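Local structure of 4-hydroxybutyrate coenzyme A transferase (Shewanella oneidensis, 2OAS) at residues Q7-A12 and P31-D36; A114-S119 and C127-S132. The protein binds coenzyme A and probably transfers it from an acyl-CoA to a carboxylic acid such as 4-hydroxybutyrate or acetate. All coordinates share one frame; numbering follows the deposited sequence.

Contact 1. Residues Q7-A12 and P31-D36; sequences QSALEA and PKVLLD
Ala9 and Leu34 bring two short helix starts together, helix 9-13 and helix 32-41, on one face of the parallel sheet in the N-terminal α/β domain. Their CA atoms, 5.5 Å apart, are the nearest across the contact. The CB of Ala9 points at the partner helix and meets it at two levels: at the backbone, where it lies 3.6 Å from Val33 O, and at the side chains, where Leu34 CD1 stands 4.1 Å from it. Val33 reaches across with CG1, which lies anti to its backbone N (chi1 -180°) and comes alongside the same methyl. Leu34 leaves its helix obliquely, yet its end bends nearer, and CD1 continues past Ala9 to Ala12 CB at 4.5 Å. The side chains that meet are all apolar, and the interface is small, 128 Å². Beneath it, Ala12 and Leu34 both touch Ile147 of strand 145-150, and Leu34 also touches Ile115 of strand 113-118. The polar groups serve their own segments or others: Lys32 NZ meets Asp36 OD2 in a salt bridge, Asp36 OD1 bonds Ser60 OG, and Ser8 caps its helix, OG accepting from Glu11 N at 3.2 Å.

Contact 2. Residues A114-S119 and C127-S132; sequences AIIQVS and CSLGIS
Val118 packs against Cys127 and Leu129 where strand 113-118 ends and strand 126-128 passes it. From its backbone outward, CA makes a CA-H...O contact with Ser128 O at 3.0 Å, and CB is equally near the same oxygen and 3.7 Å from Cys127 CB. There the side chain forks. CG1, anti to the carbonyl carbon (chi1 -59°), lies 3.3 Å from Ser128 O and goes on to Leu129 CD2 at 3.9 Å; CG2, between the backbone N and the carbonyl carbon, reaches Cys127 CB at 3.6 Å and also touches Cys127 SG. The leucine methyl meets Ile116 CD1 too, the two side chains crossing at a slant beside helix 136-142. With an alanine at Val118 both methyls would go, which would probably open a gap, leaving Leu129 CD2 with only Ile116 of its two neighbours in 114-119 and Cys127 less well covered. Ser119 supplies the polar links: its N donates to Ser128 O over 3.1 Å, in the carbonyl plane on a lone pair (N-H...O 148°), and its OG accepts a weak, bent bond (125°) from Ser128 N. The contact joins the small antiparallel sheet 126-128/162-164 to the C-terminal end of an inner parallel strand in a Rossmann-like α/β domain.

Both contacts involve the parallel sheet of the N-terminal domain, but at different depths. Contact 1 is partly buried, two of its four touching residues being buried, and its centre lies about 25 Å from that of the chain; in contact 2 all seven are buried and the corresponding distance is about 17 Å. Chemistry follows place: the helix pair of contact 1 meets through apolar side chains, with a methyl against a carbonyl oxygen, whereas contact 2 combines methyl packing with two hydrogen bonds, one of them weak. Strand 113-118 joins them, because Ile115 CG2 receives Leu34 CD2 at 3.5 Å and Pro31 CG approaches Ile115 O at 3.6 Å. Their centres are about 14 Å apart, and contact 1 comes wholly earlier in the chain.

Contact 1. Residues Q7-A12 and P31-D36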
ATOM      1  N   GLN A   7      36.875 -11.181 -26.646  1.00 39.93           N
ATOM      2  CA  GLN A   7      37.126 -10.380 -27.837  1.00 38.52           C
ATOM      3  C   GLN A   7      35.840 -10.122 -28.609  1.00 35.41           C
ATOM      4  O   GLN A   7      35.844  -9.343 -29.549  1.00 35.08           O
ATOM      5  CB  GLN A   7      38.153 -11.066 -28.744  1.00 41.26           C
ATOM      6  CG  GLN A   7      39.289 -10.135 -29.140  1.00 45.17           C
ATOM      7  CD  GLN A   7      40.089  -9.667 -27.938  1.00 46.66           C
ATOM      8  OE1 GLN A   7      40.495  -8.502 -27.855  1.00 47.34           O
ATOM      9  NE2 GLN A   7      40.330 -10.580 -27.001  1.00 46.89           N
ATOM     10  N   SER A   8      34.747 -10.767 -28.199  1.00 34.13           N
ATOM     11  CA  SER A   8      33.448 -10.574 -28.848  1.00 34.24           C
ATOM     12  C   SER A   8      32.312 -10.776 -27.849  1.00 34.31           C
ATOM     13  O   SER A   8      32.476 -11.481 -26.849  1.00 35.18           O
ATOM     14  CB  SER A   8      33.269 -11.544 -30.009  1.00 31.96           C
ATOM     15  OG  SER A   8      33.111 -12.867 -29.532  1.00 32.07           O
ATOM     16  N   ALA A   9      31.162 -10.164 -28.118  1.00 32.95           N
ATOM     17  CA  ALA A   9      30.016 -10.299 -27.228  1.00 33.60           C
ATOM     18  C   ALA A   9      29.582 -11.753 -27.105  1.00 33.47           C
ATOM     19  O   ALA A   9      29.144 -12.189 -26.052  1.00 32.81           O
ATOM     20  CB  ALA A   9      28.857  -9.465 -27.731  1.00 33.04           C
ATOM     21  N   LEU A  10      29.705 -12.502 -28.192  1.00 36.23           N
ATOM     22  CA  LEU A  10      29.311 -13.910 -28.184  1.00 37.08           C
ATOM     23  C   LEU A  10      30.220 -14.693 -27.240  1.00 36.04           C
ATOM     24  O   LEU A  10      29.777 -15.611 -26.557  1.00 33.72           O
ATOM     25  CB  LEU A  10      29.397 -14.471 -29.603  1.00 38.79           C
ATOM     26  CG  LEU A  10      28.515 -15.670 -29.964  1.00 41.16           C
ATOM     27  CD1 LEU A  10      28.699 -15.995 -31.443  1.00 41.60           C
ATOM     28  CD2 LEU A  10      28.863 -16.866 -29.110  1.00 41.65           C
ATOM     29  N   GLU A  11      31.491 -14.314 -27.194  1.00 37.34           N
ATOM     30  CA  GLU A  11      32.436 -14.996 -26.322  1.00 38.18           C
ATOM     31  C   GLU A  11      32.068 -14.778 -24.852  1.00 36.69           C
ATOM     32  O   GLU A  11      32.191 -15.680 -24.023  1.00 36.57           O
ATOM     33  CB  GLU A  11      33.842 -14.492 -26.603  1.00 38.94           C
ATOM     34  CG  GLU A  11      34.900 -15.219 -25.838  1.00 43.25           C
ATOM     35  CD  GLU A  11      36.287 -14.744 -26.199  1.00 46.37           C
ATOM     36  OE1 GLU A  11      37.234 -15.098 -25.467  1.00 48.26           O
ATOM     37  OE2 GLU A  11      36.430 -14.015 -27.217  1.00 46.63           O
ATOM     38  N   ALA A  12      31.593 -13.586 -24.543  1.00 36.34           N
ATOM     39  CA  ALA A  12      31.193 -13.255 -23.191  1.00 37.69           C
ATOM     40  C   ALA A  12      29.934 -14.009 -22.803  1.00 38.13           C
ATOM     41  O   ALA A  12      29.846 -14.580 -21.716  1.00 39.02           O
ATOM     42  CB  ALA A  12      30.947 -11.746 -23.081  1.00 38.49           C
ATOM     43  N   PRO A  31      21.826  -4.073 -21.518  1.00 34.65           N
ATOM     44  CA  PRO A  31      23.010  -4.486 -22.272  1.00 34.42           C
ATOM     45  C   PRO A  31      22.681  -5.039 -23.643  1.00 34.44           C
ATOM     46  O   PRO A  31      22.879  -6.226 -23.904  1.00 34.50           O
ATOM     47  CB  PRO A  31      23.646  -5.548 -21.369  1.00 35.43           C
ATOM     48  CG  PRO A  31      23.092  -5.261 -20.003  1.00 34.94           C
ATOM     49  CD  PRO A  31      21.657  -4.920 -20.318  1.00 35.06           C
ATOM     50  N   LYS A  32      22.194  -4.170 -24.518  1.00 34.68           N
ATOM     51  CA  LYS A  32      21.831  -4.557 -25.877  1.00 35.04           C
ATOM     52  C   LYS A  32      22.942  -5.333 -26.598  1.00 33.14           C
ATOM     53  O   LYS A  32      22.684  -6.355 -27.236  1.00 32.86           O
ATOM     54  CB  LYS A  32      21.474  -3.307 -26.687  1.00 36.94           C
ATOM     55  CG  LYS A  32      20.874  -3.614 -28.056  1.00 38.99           C
ATOM     56  CD  LYS A  32      20.605  -2.349 -28.858  1.00 40.51           C
ATOM     57  CE  LYS A  32      20.029  -2.703 -30.213  1.00 42.04           C
ATOM     58  NZ  LYS A  32      20.910  -3.680 -30.909  1.00 43.55           N
ATOM     59  N   VAL A  33      24.172  -4.841 -26.496  1.00 31.29           N
ATOM     60  CA  VAL A  33      25.304  -5.481 -27.146  1.00 30.46           C
ATOM     61  C   VAL A  33      25.432  -6.936 -26.730  1.00 30.77           C
ATOM     62  O   VAL A  33      25.708  -7.809 -27.551  1.00 34.67           O
ATOM     63  CB  VAL A  33      26.630  -4.774 -26.797  1.00 29.32           C
ATOM     64  CG1 VAL A  33      27.786  -5.465 -27.489  1.00 28.82           C
ATOM     65  CG2 VAL A  33      26.574  -3.329 -27.209  1.00 29.11           C
ATOM     66  N   LEU A  34      25.233  -7.196 -25.447  1.00 29.47           N
ATOM     67  CA  LEU A  34      25.333  -8.547 -24.916  1.00 28.24           C
ATOM     68  C   LEU A  34      24.059  -9.327 -25.160  1.00 28.22           C
ATOM     69  O   LEU A  34      24.111 -10.503 -25.486  1.00 30.61           O
ATOM     70  CB  LEU A  34      25.629  -8.495 -23.416  1.00 25.27           C
ATOM     71  CG  LEU A  34      27.030  -8.889 -22.927  1.00 24.99           C
ATOM     72  CD1 LEU A  34      28.098  -8.417 -23.892  1.00 22.19           C
ATOM     73  CD2 LEU A  34      27.263  -8.303 -21.514  1.00 25.13           C
ATOM     74  N   LEU A  35      22.917  -8.676 -25.008  1.00 27.86           N
ATOM     75  CA  LEU A  35      21.651  -9.357 -25.198  1.00 29.27           C
ATOM     76  C   LEU A  35      21.469  -9.795 -26.654  1.00 30.68           C
ATOM     77  O   LEU A  35      20.821 -10.800 -26.914  1.00 30.27           O
ATOM     78  CB  LEU A  35      20.483  -8.468 -24.719  1.00 25.80           C
ATOM     79  CG  LEU A  35      20.295  -8.220 -23.201  1.00 23.24           C
ATOM     80  CD1 LEU A  35      19.127  -7.293 -22.989  1.00 21.25           C
ATOM     81  CD2 LEU A  35      20.068  -9.515 -22.433  1.00 21.53           C
ATOM     82  N   ASP A  36      22.048  -9.063 -27.604  1.00 32.80           N
ATOM     83  CA  ASP A  36      21.926  -9.466 -29.007  1.00 33.88           C
ATOM     84  C   ASP A  36      22.768 -10.706 -29.234  1.00 33.93           C
ATOM     85  O   ASP A  36      22.403 -11.567 -30.025  1.00 35.52           O
ATOM     86  CB  ASP A  36      22.366  -8.355 -29.967  1.00 32.32           C
ATOM     87  CG  ASP A  36      21.318  -7.250 -30.104  1.00 33.18           C
ATOM     88  OD1 ASP A  36      20.193  -7.418 -29.583  1.00 33.34           O
ATOM     89  OD2 ASP A  36      21.615  -6.218 -30.740  1.00 33.60           O
TER

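Contact 2. Residues A114-S119 and C127-S132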
ATOM      1  N   ALA A 114      24.257 -12.310 -13.937  1.00 32.66           N
ATOM      2  CA  ALA A 114      23.711 -10.984 -14.205  1.00 32.46           C
ATOM      3  C   ALA A 114      24.416 -10.339 -15.388  1.00 32.29           C
ATOM      4  O   ALA A 114      25.645 -10.237 -15.405  1.00 33.24           O
ATOM      5  CB  ALA A 114      23.865 -10.101 -12.985  1.00 32.30           C
ATOM      6  N   ILE A 115      23.640  -9.905 -16.374  1.00 29.98           N
ATOM      7  CA  ILE A 115      24.204  -9.247 -17.536  1.00 28.95           C
ATOM      8  C   ILE A 115      24.130  -7.755 -17.257  1.00 28.09           C
ATOM      9  O   ILE A 115      23.049  -7.215 -16.998  1.00 26.46           O
ATOM     10  CB  ILE A 115      23.385  -9.515 -18.816  1.00 30.81           C
ATOM     11  CG1 ILE A 115      23.018 -10.999 -18.923  1.00 32.98           C
ATOM     12  CG2 ILE A 115      24.185  -9.049 -20.022  1.00 29.97           C
ATOM     13  CD1 ILE A 115      24.202 -11.934 -18.928  1.00 36.07           C
ATOM     14  N   ILE A 116      25.267  -7.074 -17.317  1.00 26.86           N
ATOM     15  CA  ILE A 116      25.242  -5.654 -17.032  1.00 26.18           C
ATOM     16  C   ILE A 116      26.105  -4.817 -17.959  1.00 25.52           C
ATOM     17  O   ILE A 116      26.964  -5.334 -18.655  1.00 26.07           O
ATOM     18  CB  ILE A 116      25.673  -5.396 -15.575  1.00 25.44           C
ATOM     19  CG1 ILE A 116      27.121  -5.827 -15.369  1.00 24.99           C
ATOM     20  CG2 ILE A 116      24.814  -6.202 -14.638  1.00 22.92           C
ATOM     21  CD1 ILE A 116      27.617  -5.580 -13.966  1.00 26.74           C
ATOM     22  N   GLN A 117      25.851  -3.516 -17.965  1.00 26.51           N
ATOM     23  CA  GLN A 117      26.602  -2.576 -18.782  1.00 26.62           C
ATOM     24  C   GLN A 117      27.233  -1.541 -17.850  1.00 28.66           C
ATOM     25  O   GLN A 117      26.512  -0.830 -17.139  1.00 28.69           O
ATOM     26  CB  GLN A 117      25.678  -1.862 -19.751  1.00 26.28           C
ATOM     27  CG  GLN A 117      26.432  -1.009 -20.745  1.00 28.02           C
ATOM     28  CD  GLN A 117      25.540  -0.372 -21.766  1.00 28.18           C
ATOM     29  OE1 GLN A 117      26.009   0.231 -22.722  1.00 29.86           O
ATOM     30  NE2 GLN A 117      24.233  -0.508 -21.574  1.00 30.02           N
ATOM     31  N   VAL A 118      28.561  -1.439 -17.853  1.00 28.64           N
ATOM     32  CA  VAL A 118      29.248  -0.476 -16.982  1.00 27.86           C
ATOM     33  C   VAL A 118      30.237   0.442 -17.677  1.00 27.94           C
ATOM     34  O   VAL A 118      30.627   0.226 -18.828  1.00 26.88           O
ATOM     35  CB  VAL A 118      30.037  -1.169 -15.852  1.00 26.97           C
ATOM     36  CG1 VAL A 118      29.121  -2.025 -14.984  1.00 27.67           C
ATOM     37  CG2 VAL A 118      31.151  -2.013 -16.452  1.00 26.82           C
ATOM     38  N   SER A 119      30.659   1.474 -16.959  1.00 29.76           N
ATOM     39  CA  SER A 119      31.643   2.401 -17.498  1.00 29.70           C
ATOM     40  C   SER A 119      32.979   1.709 -17.329  1.00 28.77           C
ATOM     41  O   SER A 119      33.123   0.830 -16.492  1.00 28.74           O
ATOM     42  CB  SER A 119      31.629   3.713 -16.732  1.00 27.45           C
ATOM     43  OG  SER A 119      31.703   3.467 -15.346  1.00 31.92           O
ATOM     44  N   CYS A 127      34.165   0.237 -11.678  1.00 38.94           N
ATOM     45  CA  CYS A 127      33.251   0.508 -12.776  1.00 39.03           C
ATOM     46  C   CYS A 127      31.943   1.030 -12.202  1.00 38.61           C
ATOM     47  O   CYS A 127      31.710   0.960 -11.000  1.00 39.86           O
ATOM     48  CB  CYS A 127      32.947  -0.760 -13.579  1.00 39.18           C
ATOM     49  SG  CYS A 127      34.374  -1.543 -14.346  1.00 41.12           S
ATOM     50  N   SER A 128      31.082   1.531 -13.075  1.00 36.82           N
ATOM     51  CA  SER A 128      29.821   2.073 -12.630  1.00 34.50           C
ATOM     52  C   SER A 128      28.641   1.469 -13.389  1.00 33.42           C
ATOM     53  O   SER A 128      28.722   1.213 -14.591  1.00 33.07           O
ATOM     54  CB  SER A 128      29.835   3.600 -12.806  1.00 35.07           C
ATOM     55  OG  SER A 128      28.592   4.171 -12.439  1.00 35.45           O
ATOM     56  N   LEU A 129      27.550   1.234 -12.670  1.00 30.75           N
ATOM     57  CA  LEU A 129      26.333   0.707 -13.257  1.00 28.56           C
ATOM     58  C   LEU A 129      25.686   1.814 -14.057  1.00 29.54           C
ATOM     59  O   LEU A 129      24.654   1.611 -14.687  1.00 32.08           O
ATOM     60  CB  LEU A 129      25.379   0.253 -12.166  1.00 25.19           C
ATOM     61  CG  LEU A 129      25.890  -0.939 -11.372  1.00 22.75           C
ATOM     62  CD1 LEU A 129      24.837  -1.378 -10.369  1.00 23.79           C
ATOM     63  CD2 LEU A 129      26.223  -2.067 -12.318  1.00 21.09           C
ATOM     64  N   GLY A 130      26.285   2.999 -14.005  1.00 29.84           N
ATOM     65  CA  GLY A 130      25.786   4.131 -14.766  1.00 30.03           C
ATOM     66  C   GLY A 130      24.378   4.655 -14.534  1.00 29.48           C
ATOM     67  O   GLY A 130      23.960   4.876 -13.393  1.00 27.03           O
ATOM     68  N   ILE A 131      23.637   4.837 -15.629  1.00 28.22           N
ATOM     69  CA  ILE A 131      22.291   5.395 -15.541  1.00 27.92           C
ATOM     70  C   ILE A 131      21.223   4.500 -14.926  1.00 28.92           C
ATOM     71  O   ILE A 131      20.073   4.927 -14.759  1.00 28.75           O
ATOM     72  CB  ILE A 131      21.793   5.889 -16.905  1.00 26.88           C
ATOM     73  CG1 ILE A 131      21.707   4.722 -17.890  1.00 27.66           C
ATOM     74  CG2 ILE A 131      22.704   6.971 -17.404  1.00 25.44           C
ATOM     75  CD1 ILE A 131      21.159   5.113 -19.245  1.00 28.25           C
ATOM     76  N   SER A 132      21.587   3.273 -14.583  1.00 29.77           N
ATOM     77  CA  SER A 132      20.632   2.373 -13.955  1.00 31.85           C
ATOM     78  C   SER A 132      21.199   1.593 -12.794  1.00 32.57           C
ATOM     79  O   SER A 132      21.944   0.636 -12.987  1.00 32.80           O
ATOM     80  CB  SER A 132      20.058   1.371 -14.953  1.00 33.69           C
ATOM     81  OG  SER A 132      19.100   1.984 -15.784  1.00 35.81           O
TER